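Local structure of holliday junction resolvase Hjc (Sulfolobus solfataricus, 4TKD) at residues R18-F24 / L122-V126; P39-I43 / L53-K57; K47-I52 / V129-S134; K63-R68 / T108-D114; S84-G88 / I98-L103. The protein resolves Holliday junctions by magnesium-dependent, structure-specific cleavage, placing paired nicks in opposing strands of four-way DNA junctions during recombination. All coordinates share one frame; numbering follows the deposited sequence.

Interaction 1: residues R18-F24 / L122-V126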
# COMPACT_ATOMS: atom_id res chain seq x y z
N ARG C 18 3.76 -4.75 -24.26
CA ARG C 18 2.61 -3.90 -23.94
C ARG C 18 2.94 -2.85 -22.88
O ARG C 18 2.54 -1.70 -23.05
CB ARG C 18 1.38 -4.75 -23.60
CG ARG C 18 0.44 -4.86 -24.81
CD ARG C 18 -0.83 -4.04 -24.63
NE ARG C 18 -0.60 -2.60 -24.62
CZ ARG C 18 -0.79 -1.79 -25.66
NH1 ARG C 18 -0.56 -0.49 -25.55
NH2 ARG C 18 -1.22 -2.28 -26.82
N LEU C 19 3.74 -3.21 -21.85
CA LEU C 19 4.20 -2.23 -20.85
C LEU C 19 5.08 -1.17 -21.51
O LEU C 19 4.92 0.03 -21.23
CB LEU C 19 4.92 -2.90 -19.66
CG LEU C 19 4.00 -3.66 -18.70
CD1 LEU C 19 4.80 -4.52 -17.76
CD2 LEU C 19 3.07 -2.70 -17.93
N ARG C 20 5.94 -1.59 -22.45
CA ARG C 20 6.76 -0.66 -23.24
C ARG C 20 5.88 0.27 -24.09
O ARG C 20 6.12 1.48 -24.09
CB ARG C 20 7.81 -1.40 -24.08
CG ARG C 20 9.02 -1.79 -23.24
CD ARG C 20 10.09 -2.50 -24.03
NE ARG C 20 11.21 -2.88 -23.16
CZ ARG C 20 11.98 -3.96 -23.33
NH1 ARG C 20 11.78 -4.76 -24.36
NH2 ARG C 20 12.94 -4.24 -22.46
N ASP C 21 4.80 -0.26 -24.70
CA ASP C 21 3.85 0.55 -25.50
C ASP C 21 3.17 1.61 -24.62
O ASP C 21 2.80 2.66 -25.13
CB ASP C 21 2.76 -0.33 -26.14
CG ASP C 21 3.21 -1.28 -27.25
OD1 ASP C 21 4.34 -1.09 -27.78
OD2 ASP C 21 2.43 -2.20 -27.60
N LYS C 22 3.04 1.34 -23.31
CA LYS C 22 2.42 2.27 -22.36
C LYS C 22 3.41 3.28 -21.75
O LYS C 22 3.04 4.02 -20.84
CB LYS C 22 1.64 1.51 -21.26
CG LYS C 22 0.57 0.54 -21.75
CD LYS C 22 -0.71 1.17 -22.19
CE LYS C 22 -1.77 0.10 -22.29
NZ LYS C 22 -2.78 0.44 -23.34
N GLY C 23 4.65 3.33 -22.25
CA GLY C 23 5.67 4.27 -21.78
C GLY C 23 6.50 3.83 -20.59
O GLY C 23 7.13 4.68 -19.94
N PHE C 24 6.55 2.52 -20.30
CA PHE C 24 7.35 1.99 -19.20
C PHE C 24 8.74 1.60 -19.66
O PHE C 24 8.90 1.08 -20.76
CB PHE C 24 6.68 0.73 -18.58
CG PHE C 24 5.49 0.98 -17.67
CD1 PHE C 24 4.24 1.25 -18.20
CD2 PHE C 24 5.62 0.90 -16.30
CE1 PHE C 24 3.14 1.47 -17.37
CE2 PHE C 24 4.53 1.15 -15.46
CZ PHE C 24 3.29 1.44 -16.00
N LEU C 122 -4.24 -6.18 -18.04
CA LEU C 122 -3.15 -5.20 -18.15
C LEU C 122 -3.56 -3.74 -17.94
O LEU C 122 -2.87 -3.01 -17.23
CB LEU C 122 -2.38 -5.37 -19.47
CG LEU C 122 -1.12 -4.52 -19.58
CD1 LEU C 122 0.11 -5.35 -19.34
CD2 LEU C 122 -1.10 -3.72 -20.89
N GLU C 123 -4.66 -3.34 -18.55
CA GLU C 123 -5.19 -1.99 -18.52
C GLU C 123 -5.51 -1.57 -17.09
O GLU C 123 -5.11 -0.47 -16.68
CB GLU C 123 -6.43 -1.90 -19.45
CG GLU C 123 -6.66 -0.55 -20.09
CD GLU C 123 -5.55 -0.05 -21.00
OE1 GLU C 123 -5.09 -0.81 -21.88
OE2 GLU C 123 -5.15 1.13 -20.83
N ASP C 124 -6.22 -2.46 -16.34
CA ASP C 124 -6.61 -2.24 -14.93
C ASP C 124 -5.42 -2.14 -14.04
O ASP C 124 -5.42 -1.30 -13.14
CB ASP C 124 -7.54 -3.34 -14.40
CG ASP C 124 -8.95 -3.31 -14.99
OD1 ASP C 124 -9.37 -2.22 -15.48
OD2 ASP C 124 -9.61 -4.36 -14.98
N LEU C 125 -4.43 -3.04 -14.23
CA LEU C 125 -3.22 -3.02 -13.43
C LEU C 125 -2.61 -1.64 -13.51
O LEU C 125 -2.52 -0.96 -12.49
CB LEU C 125 -2.23 -4.07 -13.94
CG LEU C 125 -0.99 -4.23 -13.08
CD1 LEU C 125 -0.67 -5.63 -12.94
CD2 LEU C 125 0.20 -3.52 -13.69
N VAL C 126 -2.28 -1.20 -14.76
CA VAL C 126 -1.66 0.07 -15.11
C VAL C 126 -2.43 1.26 -14.59
O VAL C 126 -1.82 2.14 -13.98
CB VAL C 126 -1.37 0.14 -16.65
CG1 VAL C 126 -1.00 1.56 -17.13
CG2 VAL C 126 -0.28 -0.86 -17.05
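Leu122 lays its CD2 methyl against the bent side chain of Arg18, 3.8 Å from CD, and meets the guanidinium at its edge, near the plane. Beside it, Leu19 CD2 slides past Val126 CG2 at 3.9 Å, the two side chains running in opposite directions. Val126 turns its other methyl to the edge of the Phe24 ring, with CG1 4.1 Å from CE1. Beside this apolar patch lies a charged pair: Lys22 bends at chi2 (-78°), crosses Glu123 at about a right angle, and its NZ donates to the syn lone pair of OE1 at 3.0 Å. Gly23, at positive phi, closes helix 10-21 with a Schellman motif, so the chain turns and Phe24 drops back beside Leu19. The contact thus joins the C-terminal end of helix 10-21 to the start of helix 122-133, while Leu19 and Phe24 also rest on strands 43-47 and 50-58 and Leu122 reaches Phe97 of strand 97-99.

Interaction 2: residues P39-I43 / L53-K57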
# COMPACT_ATOMS: atom_id res chain seq x y z
N PRO C 39 15.93 -13.70 -4.76
CA PRO C 39 15.24 -13.74 -6.04
C PRO C 39 14.85 -12.33 -6.45
O PRO C 39 14.67 -11.43 -5.61
CB PRO C 39 14.03 -14.64 -5.80
CG PRO C 39 13.73 -14.46 -4.38
CD PRO C 39 15.06 -14.24 -3.68
N ILE C 40 14.80 -12.15 -7.75
CA ILE C 40 14.45 -10.89 -8.39
C ILE C 40 13.19 -11.14 -9.19
O ILE C 40 13.13 -12.13 -9.92
CB ILE C 40 15.64 -10.42 -9.29
CG1 ILE C 40 16.89 -10.03 -8.43
CG2 ILE C 40 15.26 -9.26 -10.23
CD1 ILE C 40 18.18 -9.95 -9.20
N PRO C 41 12.16 -10.27 -9.09
CA PRO C 41 10.96 -10.45 -9.96
C PRO C 41 11.31 -10.55 -11.46
O PRO C 41 12.25 -9.89 -11.92
CB PRO C 41 10.12 -9.21 -9.65
CG PRO C 41 10.60 -8.76 -8.29
CD PRO C 41 12.06 -9.03 -8.29
N ASP C 42 10.59 -11.42 -12.20
CA ASP C 42 10.78 -11.69 -13.64
C ASP C 42 10.74 -10.46 -14.48
O ASP C 42 11.52 -10.35 -15.42
CB ASP C 42 9.75 -12.71 -14.17
CG ASP C 42 9.92 -14.09 -13.56
OD1 ASP C 42 11.07 -14.57 -13.50
OD2 ASP C 42 8.91 -14.68 -13.14
N ILE C 43 9.83 -9.53 -14.15
CA ILE C 43 9.66 -8.29 -14.89
C ILE C 43 9.62 -7.14 -13.91
O ILE C 43 8.87 -7.18 -12.92
CB ILE C 43 8.37 -8.32 -15.75
CG1 ILE C 43 8.36 -9.48 -16.78
CG2 ILE C 43 8.14 -6.96 -16.45
CD1 ILE C 43 6.95 -9.80 -17.38
N LEU C 53 6.14 -4.81 -10.45
CA LEU C 53 6.95 -6.02 -10.37
C LEU C 53 6.06 -7.21 -10.70
O LEU C 53 5.00 -7.36 -10.10
CB LEU C 53 7.56 -6.17 -8.94
CG LEU C 53 8.32 -4.95 -8.40
CD1 LEU C 53 8.58 -5.09 -6.94
CD2 LEU C 53 9.61 -4.73 -9.15
N ILE C 54 6.49 -8.04 -11.64
CA ILE C 54 5.68 -9.19 -12.05
C ILE C 54 6.47 -10.49 -11.97
O ILE C 54 7.54 -10.60 -12.56
CB ILE C 54 5.10 -8.94 -13.49
CG1 ILE C 54 4.19 -7.68 -13.52
CG2 ILE C 54 4.33 -10.16 -14.01
CD1 ILE C 54 4.13 -6.98 -14.85
N GLU C 55 5.92 -11.48 -11.26
CA GLU C 55 6.48 -12.82 -11.15
C GLU C 55 5.62 -13.75 -12.01
O GLU C 55 4.42 -13.85 -11.79
CB GLU C 55 6.55 -13.31 -9.68
CG GLU C 55 7.41 -14.56 -9.50
CD GLU C 55 8.91 -14.42 -9.70
OE1 GLU C 55 9.39 -13.33 -10.07
OE2 GLU C 55 9.61 -15.43 -9.46
N MET C 56 6.24 -14.37 -13.04
CA MET C 56 5.54 -15.26 -13.97
C MET C 56 5.37 -16.61 -13.35
O MET C 56 6.34 -17.16 -12.81
CB MET C 56 6.31 -15.42 -15.29
CG MET C 56 6.44 -14.16 -16.14
SD MET C 56 4.89 -13.25 -16.44
CE MET C 56 3.92 -14.47 -17.35
N LYS C 57 4.16 -17.15 -13.40
CA LYS C 57 3.88 -18.47 -12.86
C LYS C 57 2.77 -19.17 -13.64
O LYS C 57 1.81 -18.52 -14.04
CB LYS C 57 3.53 -18.40 -11.36
CG LYS C 57 4.72 -18.32 -10.41
CD LYS C 57 5.55 -19.61 -10.38
CE LYS C 57 6.89 -19.41 -9.74
NZ LYS C 57 7.83 -18.67 -10.62
O HOH W 1 12.04 -14.54 -10.00
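Asp42 and Glu55 meet with their carboxylate planes nearly parallel, 8° apart, one offset above the other, in the arrangement of the PD-(D/E)XK nucleases: Pro41-Asp42 supplies the PD and Glu55-Met56-Lys57 the EXK. Asp42 OD2 lies 3.4 Å from Glu55 OE1, acceptor facing acceptor, consistent with the magnesium site inferred for these two residues together with Glu12, whose side chain is close by. Two backbone N-H groups steady the pair. Met56 N donates to Asp42 OD2 at 2.7 Å, on the anti lone pair, while Asp42 N donates to Glu55 OE1 at 3.1 Å, nearly in line with the C-O bond. Glu55 gets its carboxylate there by a turn at chi2 (68°), which folds it back toward the loop.

Behind the site the backbone is fixed by a classic beta bulge, two residues, Asp42 and Ile43, being set against the single Ile54. Ile43 and Ile54 form an antiparallel hydrogen-bonded pair, Ile54 N giving the straighter bond to Ile43 O (2.8 Å). On one flank Pro41 CB packs on Leu53 CB; on the other Ile43 CD1 touches Met56 SD. Helix 10-21 adds Ile15 against Ile43 and Met56. Lys57, predicted to stabilise the transition state, folds its amine back onto Met56 O. One water donates to both Ile40 O and Glu55 OE2, each at 2.6 Å.

Interaction 3: residues K47-I52 / V129-S134; sequences KNGVII and VEAKIS
Lys47 NZ stands 3.8 Å from Glu130 OE2, a long salt bridge, and is held more firmly by the carbonyl O of Lys22, to which it donates. It gets there on a fully extended chain, chi1 -168°, leaving the first strand of a beta hairpin for helix 122-133. Glu130 OE2 is buried, with Lys47 CD 3.6 Å away and no hydrogen-bond partner.

The hairpin turns through a type I' turn from Lys47 to Val50, with Asn48 and Gly49 at positive phi. Beyond it, strand 50-52 passes helical residues 129-133 with N-to-C directions 139° apart and axes 9.1 Å apart at closest. Val50 is the centre of the apolar contact: CG1 touches Val129 CG1, and CG2 lies by the backbone of Ser134, where the helix gives out. Ile52 CG1 meets the same Val129 methyl from further along the strand. Packing is tightest where Ile133 CD1 sits against both methyls of Val50, 3.4 Å from CG1 and 3.5 Å from CG2.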
# COMPACT_ATOMS: atom_id res chain seq x y z
N LYS C 47 7.92 3.62 -14.53
CA LYS C 47 7.39 4.77 -15.24
C LYS C 47 7.26 5.92 -14.28
O LYS C 47 6.43 5.87 -13.38
CB LYS C 47 6.05 4.46 -15.92
CG LYS C 47 5.63 5.54 -16.91
CD LYS C 47 4.27 5.26 -17.53
CE LYS C 47 3.86 6.41 -18.42
NZ LYS C 47 2.63 6.11 -19.19
N ASN C 48 8.10 6.95 -14.47
CA ASN C 48 8.13 8.16 -13.68
C ASN C 48 7.83 7.95 -12.19
O ASN C 48 6.82 8.45 -11.66
CB ASN C 48 7.25 9.24 -14.31
CG ASN C 48 7.63 10.64 -13.88
OD1 ASN C 48 8.82 10.96 -13.69
ND2 ASN C 48 6.62 11.49 -13.73
N GLY C 49 8.68 7.15 -11.56
CA GLY C 49 8.59 6.84 -10.14
C GLY C 49 7.63 5.73 -9.76
O GLY C 49 7.55 5.38 -8.58
N VAL C 50 6.90 5.15 -10.74
CA VAL C 50 5.97 4.04 -10.46
C VAL C 50 6.66 2.71 -10.76
O VAL C 50 7.13 2.48 -11.88
CB VAL C 50 4.60 4.17 -11.20
CG1 VAL C 50 3.72 2.93 -10.99
CG2 VAL C 50 3.88 5.46 -10.82
N ILE C 51 6.71 1.82 -9.73
CA ILE C 51 7.38 0.52 -9.79
C ILE C 51 6.35 -0.59 -9.80
O ILE C 51 5.55 -0.71 -8.87
CB ILE C 51 8.43 0.36 -8.65
CG1 ILE C 51 9.43 1.55 -8.60
CG2 ILE C 51 9.18 -0.99 -8.78
CD1 ILE C 51 10.10 1.81 -7.26
N ILE C 52 6.38 -1.41 -10.86
CA ILE C 52 5.51 -2.58 -11.04
C ILE C 52 6.43 -3.76 -11.20
O ILE C 52 7.41 -3.70 -11.95
CB ILE C 52 4.54 -2.43 -12.24
CG1 ILE C 52 3.54 -1.29 -11.99
CG2 ILE C 52 3.88 -3.80 -12.66
CD1 ILE C 52 2.89 -0.84 -13.17
N VAL C 129 -2.57 1.14 -10.53
CA VAL C 129 -1.28 1.44 -9.89
C VAL C 129 -0.88 2.92 -10.14
O VAL C 129 -0.47 3.60 -9.19
CB VAL C 129 -0.15 0.43 -10.25
CG1 VAL C 129 1.16 0.79 -9.55
CG2 VAL C 129 -0.54 -0.99 -9.89
N GLU C 130 -1.00 3.40 -11.40
CA GLU C 130 -0.67 4.80 -11.69
C GLU C 130 -1.60 5.74 -10.90
O GLU C 130 -1.11 6.64 -10.22
CB GLU C 130 -0.76 5.11 -13.19
CG GLU C 130 0.45 4.70 -14.02
CD GLU C 130 0.31 4.93 -15.52
OE1 GLU C 130 -0.55 5.75 -15.93
OE2 GLU C 130 1.06 4.29 -16.29
N ALA C 131 -2.93 5.47 -10.90
CA ALA C 131 -3.90 6.28 -10.16
C ALA C 131 -3.63 6.28 -8.64
O ALA C 131 -3.89 7.28 -7.97
CB ALA C 131 -5.32 5.83 -10.47
N LYS C 132 -3.01 5.21 -8.13
CA LYS C 132 -2.65 5.07 -6.72
C LYS C 132 -1.38 5.84 -6.29
O LYS C 132 -1.42 6.50 -5.26
CB LYS C 132 -2.56 3.58 -6.33
CG LYS C 132 -2.16 3.32 -4.88
CD LYS C 132 -2.10 1.84 -4.60
CE LYS C 132 -1.11 1.48 -3.53
NZ LYS C 132 -1.15 0.02 -3.27
N ILE C 133 -0.25 5.71 -7.01
CA ILE C 133 0.98 6.37 -6.54
C ILE C 133 1.58 7.49 -7.41
O ILE C 133 2.38 8.26 -6.86
CB ILE C 133 2.07 5.40 -5.92
CG1 ILE C 133 3.09 4.85 -6.95
CG2 ILE C 133 1.50 4.32 -4.96
CD1 ILE C 133 2.51 4.00 -7.97
N SER C 134 1.23 7.59 -8.72
CA SER C 134 1.75 8.62 -9.65
C SER C 134 1.53 10.06 -9.13
O SER C 134 0.43 10.40 -8.73
CB SER C 134 1.15 8.45 -11.04
OG SER C 134 1.97 9.07 -12.02

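Interaction 4: residues K63-R68 / T108-D114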
# COMPACT_ATOMS: atom_id res chain seq x y z
N LYS C 63 -4.75 -24.41 -9.37
CA LYS C 63 -4.08 -23.39 -8.55
C LYS C 63 -2.79 -22.78 -9.15
O LYS C 63 -2.45 -23.05 -10.31
CB LYS C 63 -3.76 -23.99 -7.16
CG LYS C 63 -4.97 -24.17 -6.26
CD LYS C 63 -4.54 -24.67 -4.88
CE LYS C 63 -5.71 -24.82 -3.94
NZ LYS C 63 -6.30 -23.52 -3.54
N ILE C 64 -2.10 -21.93 -8.36
CA ILE C 64 -0.81 -21.31 -8.67
C ILE C 64 0.03 -21.34 -7.39
O ILE C 64 -0.36 -20.73 -6.39
CB ILE C 64 -0.87 -19.87 -9.28
CG1 ILE C 64 -1.77 -19.80 -10.53
CG2 ILE C 64 0.54 -19.38 -9.61
CD1 ILE C 64 -2.33 -18.42 -10.85
N TYR C 65 1.14 -22.06 -7.41
CA TYR C 65 2.04 -22.24 -6.27
C TYR C 65 3.36 -21.44 -6.39
O TYR C 65 4.06 -21.48 -7.42
CB TYR C 65 2.35 -23.73 -6.07
CG TYR C 65 1.29 -24.52 -5.34
CD1 TYR C 65 0.26 -25.15 -6.04
CD2 TYR C 65 1.34 -24.71 -3.97
CE1 TYR C 65 -0.72 -25.90 -5.38
CE2 TYR C 65 0.38 -25.46 -3.29
CZ TYR C 65 -0.65 -26.05 -4.00
OH TYR C 65 -1.60 -26.80 -3.34
N VAL C 66 3.69 -20.70 -5.33
CA VAL C 66 4.94 -19.97 -5.21
C VAL C 66 5.65 -20.53 -3.96
O VAL C 66 5.12 -20.41 -2.87
CB VAL C 66 4.78 -18.42 -5.17
CG1 VAL C 66 6.13 -17.74 -5.28
CG2 VAL C 66 3.84 -17.92 -6.26
N ARG C 67 6.80 -21.18 -4.14
CA ARG C 67 7.60 -21.76 -3.06
C ARG C 67 8.02 -20.67 -2.06
O ARG C 67 8.36 -19.56 -2.47
CB ARG C 67 8.84 -22.51 -3.61
CG ARG C 67 8.69 -24.03 -3.69
CD ARG C 67 9.20 -24.74 -2.43
NE ARG C 67 9.12 -26.19 -2.57
CZ ARG C 67 10.18 -27.01 -2.65
NH1 ARG C 67 11.41 -26.52 -2.58
NH2 ARG C 67 10.00 -28.31 -2.79
N ARG C 68 7.99 -21.01 -0.76
CA ARG C 68 8.35 -20.14 0.35
C ARG C 68 9.56 -19.21 0.13
O ARG C 68 9.42 -18.00 0.30
CB ARG C 68 8.54 -20.99 1.62
CG ARG C 68 9.16 -20.24 2.81
CD ARG C 68 9.23 -21.10 4.04
NE ARG C 68 10.41 -21.97 3.98
CZ ARG C 68 10.39 -23.26 3.65
NH1 ARG C 68 9.23 -23.86 3.38
NH2 ARG C 68 11.52 -23.95 3.57
N THR C 108 3.35 -24.49 5.43
CA THR C 108 4.81 -24.53 5.24
C THR C 108 5.42 -23.19 4.77
O THR C 108 6.65 -23.08 4.61
CB THR C 108 5.23 -25.82 4.44
OG1 THR C 108 6.49 -25.63 3.80
CG2 THR C 108 4.20 -26.23 3.37
N GLY C 109 4.58 -22.18 4.56
CA GLY C 109 5.03 -20.86 4.12
C GLY C 109 4.99 -20.64 2.62
O GLY C 109 5.43 -19.59 2.14
N ASN C 110 4.44 -21.61 1.86
CA ASN C 110 4.28 -21.44 0.41
C ASN C 110 3.08 -20.56 0.17
O ASN C 110 2.30 -20.31 1.09
CB ASN C 110 4.12 -22.78 -0.32
CG ASN C 110 5.25 -23.75 -0.11
OD1 ASN C 110 6.44 -23.42 -0.23
ND2 ASN C 110 4.89 -24.99 0.16
N TYR C 111 2.95 -20.06 -1.04
CA TYR C 111 1.87 -19.16 -1.41
C TYR C 111 1.05 -19.72 -2.54
O TYR C 111 1.60 -20.24 -3.51
CB TYR C 111 2.42 -17.76 -1.74
CG TYR C 111 2.81 -16.98 -0.51
CD1 TYR C 111 3.98 -17.27 0.19
CD2 TYR C 111 1.99 -15.97 -0.02
CE1 TYR C 111 4.33 -16.56 1.34
CE2 TYR C 111 2.33 -15.25 1.13
CZ TYR C 111 3.50 -15.55 1.80
OH TYR C 111 3.84 -14.83 2.92
N VAL C 112 -0.29 -19.60 -2.39
CA VAL C 112 -1.25 -20.09 -3.36
C VAL C 112 -2.22 -19.09 -3.80
O VAL C 112 -2.74 -18.33 -2.99
CB VAL C 112 -2.02 -21.38 -2.98
CG1 VAL C 112 -1.58 -22.55 -3.84
CG2 VAL C 112 -1.94 -21.69 -1.49
N ALA C 113 -2.52 -19.15 -5.09
CA ALA C 113 -3.56 -18.41 -5.77
C ALA C 113 -4.62 -19.45 -6.00
O ALA C 113 -4.33 -20.50 -6.60
CB ALA C 113 -3.04 -17.89 -7.11
N ASP C 114 -5.81 -19.21 -5.47
CA ASP C 114 -6.98 -20.08 -5.63
C ASP C 114 -7.62 -19.83 -7.02
O ASP C 114 -7.06 -19.07 -7.81
CB ASP C 114 -8.00 -19.79 -4.49
CG ASP C 114 -7.97 -20.76 -3.32
OD1 ASP C 114 -6.88 -20.92 -2.71
OD2 ASP C 114 -9.04 -21.28 -2.95
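With chi1 at -80° and the ring turned square to it by chi2, Tyr65 lies alongside Val112, both side chains pointing the same way. Val112 CG1 sits over the centre of the ring in a CH-pi contact, 3.5 Å from the centroid. Lys63 stays extended until chi4 (-69°) swings NZ onto Asp114 OD1, a 2.8 Å salt bridge; on the way its CD brushes Val112 CG1. Asp114 OD1 is shared with Arg104.

Strands 64-66 and 111-113 are antiparallel here, part of a small three-stranded sheet completed by 104-105. Ile64 pairs with Ala113 and Val66 with Tyr111 as hydrogen-bonded pairs, the Val66 N to Tyr111 O bond being 2.8 Å; between them Tyr65 and Val112 form the non-hydrogen-bonded pair. On the side of Ile64, Val66, Tyr111 and Ala113, the sheet meets strand 84-90 and helix 68-81.

Past the strand, Asn110 OD1 takes Arg68 N at 2.9 Å on a lone pair, at the N-terminus of helix 68-81. Arg68 bends at chi3, and NH1 donates to Thr108 O at 3.0 Å, tilted from the guanidinium plane. An isoleucine at Arg68 lacks that donor and would probably leave the Thr108 carbonyl without this bond, the loop there less firmly tied to the helix. At positive phi, a CB on Gly109 would press on the Thr108 carbonyl and also come 2.9 Å from Arg68 CD.

Interaction 5: residues S84-G88 / I98-L103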
# COMPACT_ATOMS: atom_id res chain seq x y z
N SER C 84 4.78 -2.40 -6.58
CA SER C 84 3.56 -3.19 -6.49
C SER C 84 3.86 -4.55 -7.12
O SER C 84 4.32 -4.59 -8.27
CB SER C 84 2.41 -2.49 -7.19
OG SER C 84 2.15 -1.23 -6.59
N LEU C 85 3.68 -5.64 -6.34
CA LEU C 85 3.98 -7.01 -6.74
C LEU C 85 2.75 -7.76 -7.23
O LEU C 85 1.70 -7.75 -6.58
CB LEU C 85 4.70 -7.78 -5.61
CG LEU C 85 5.18 -9.22 -5.91
CD1 LEU C 85 6.23 -9.26 -7.02
CD2 LEU C 85 5.73 -9.89 -4.67
N PHE C 86 2.89 -8.42 -8.38
CA PHE C 86 1.82 -9.19 -9.01
C PHE C 86 2.34 -10.50 -9.54
O PHE C 86 3.50 -10.62 -9.94
CB PHE C 86 1.21 -8.41 -10.19
CG PHE C 86 0.66 -7.05 -9.85
CD1 PHE C 86 1.49 -5.92 -9.89
CD2 PHE C 86 -0.68 -6.89 -9.51
CE1 PHE C 86 0.97 -4.67 -9.59
CE2 PHE C 86 -1.19 -5.64 -9.20
CZ PHE C 86 -0.36 -4.54 -9.24
N LEU C 87 1.44 -11.48 -9.59
CA LEU C 87 1.71 -12.76 -10.20
C LEU C 87 1.12 -12.69 -11.61
O LEU C 87 -0.07 -12.39 -11.77
CB LEU C 87 1.08 -13.88 -9.37
CG LEU C 87 1.66 -15.30 -9.33
CD1 LEU C 87 3.15 -15.32 -8.96
CD2 LEU C 87 0.96 -16.11 -8.28
N GLY C 88 1.98 -12.87 -12.61
CA GLY C 88 1.59 -12.87 -14.01
C GLY C 88 1.25 -14.29 -14.39
O GLY C 88 2.12 -15.16 -14.32
N ILE C 98 -2.39 -11.20 -10.75
CA ILE C 98 -2.90 -11.38 -9.40
C ILE C 98 -2.06 -10.57 -8.41
O ILE C 98 -0.87 -10.86 -8.27
CB ILE C 98 -3.03 -12.88 -9.01
CG1 ILE C 98 -4.05 -13.58 -9.94
CG2 ILE C 98 -3.42 -13.06 -7.54
CD1 ILE C 98 -3.86 -15.10 -10.08
N PRO C 99 -2.66 -9.58 -7.69
CA PRO C 99 -1.88 -8.85 -6.66
C PRO C 99 -1.37 -9.85 -5.63
O PRO C 99 -2.12 -10.73 -5.20
CB PRO C 99 -2.90 -7.88 -6.04
CG PRO C 99 -4.01 -7.79 -7.06
CD PRO C 99 -4.07 -9.15 -7.69
N PHE C 100 -0.06 -9.78 -5.31
CA PHE C 100 0.56 -10.73 -4.40
C PHE C 100 -0.13 -10.91 -3.06
O PHE C 100 -0.08 -12.01 -2.51
CB PHE C 100 2.04 -10.45 -4.22
CG PHE C 100 2.84 -11.72 -4.19
CD1 PHE C 100 3.11 -12.42 -5.37
CD2 PHE C 100 3.31 -12.23 -2.99
CE1 PHE C 100 3.85 -13.61 -5.34
CE2 PHE C 100 4.05 -13.42 -2.96
CZ PHE C 100 4.31 -14.10 -4.13
N GLU C 101 -0.79 -9.84 -2.56
CA GLU C 101 -1.54 -9.81 -1.30
C GLU C 101 -2.79 -10.70 -1.30
O GLU C 101 -3.30 -11.01 -0.23
CB GLU C 101 -1.90 -8.39 -0.84
CG GLU C 101 -2.24 -7.42 -1.95
CD GLU C 101 -1.03 -6.64 -2.40
OE1 GLU C 101 -0.32 -7.16 -3.28
OE2 GLU C 101 -0.72 -5.59 -1.78
N LYS C 102 -3.27 -11.13 -2.49
CA LYS C 102 -4.42 -12.01 -2.64
C LYS C 102 -4.02 -13.46 -2.39
O LYS C 102 -4.89 -14.29 -2.12
CB LYS C 102 -5.04 -11.88 -4.04
CG LYS C 102 -5.46 -10.46 -4.43
CD LYS C 102 -6.93 -10.17 -4.22
CE LYS C 102 -7.78 -10.51 -5.44
NZ LYS C 102 -9.08 -9.78 -5.43
N LEU C 103 -2.70 -13.79 -2.49
CA LEU C 103 -2.25 -15.16 -2.28
C LEU C 103 -2.35 -15.52 -0.80
O LEU C 103 -2.15 -14.66 0.06
CB LEU C 103 -0.80 -15.43 -2.77
CG LEU C 103 -0.34 -15.03 -4.17
CD1 LEU C 103 0.92 -15.79 -4.54
CD2 LEU C 103 -1.40 -15.30 -5.23
O HOH W 2 0.06 -5.64 -5.66
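Phe100 starts with CB 3.6 Å from the carbonyl O of Leu85 and close to Leu85 CD2. One atom on, CG meets that methyl at 3.5 Å, and CD1 and CD2 stay within reach of it, so Leu85 CD2 lies over one face of the ring, offset toward the rim. Leu85 sets its CG opposite the backbone N (chi1 -176°), which runs its side chain alongside Phe100. Further out, CE1 has Leu87 CD1 at its edge, 4.1 Å away, while Leu103 CD1 covers the other face. Trading Phe100 for an alanine takes the ring out from between these leucines and is likely to open a gap there, leaving Leu85 CD2 without its face.

The backbone brings the ring in: Phe100 N donates to Leu85 O at 3.0 Å with an almost straight N-H (174°), though from above the carbonyl plane. A water donates to the same oxygen and to Glu101 OE1. Leu87 and Ile98 make the hydrogen-bonded pair of the hairpin, Leu87 N to Ile98 O being 2.7 Å. Across the sheet from Leu87, Phe86 packs its CE2 on Pro99 CG.

Strand 97-99 is one of the two outer strands of the five-stranded sheet in this chain. Leu85 and Phe100 press on helix 68-81, Leu87 and Leu103 reach strand 64-66, and Phe86 on the other face meets helix 122-133.

Interactions 2 and 5 form the buried centre, side by side on neighbouring strands 50-58 and 84-90 with Glu55 O close to Gly88 N. Their chemistry differs: interaction 2 gathers acidic groups probably meant for magnesium, whereas interaction 5 is mostly apolar. Interactions 1 and 3 share helix 122-133, touch through Phe24 and Ile52, and are partly buried, with aliphatic contacts edged by lysine-glutamate pairs. Interaction 4 lies across the chain's centre from both, its centre about 26 Å from that of interaction 1 and 27 Å from that of interaction 3; its polar Asp114 and Thr108 are exposed, while Ile64 meets Lys57 of interaction 2 and Leu87 of interaction 5. Interactions 3 and 5 both border the second subunit.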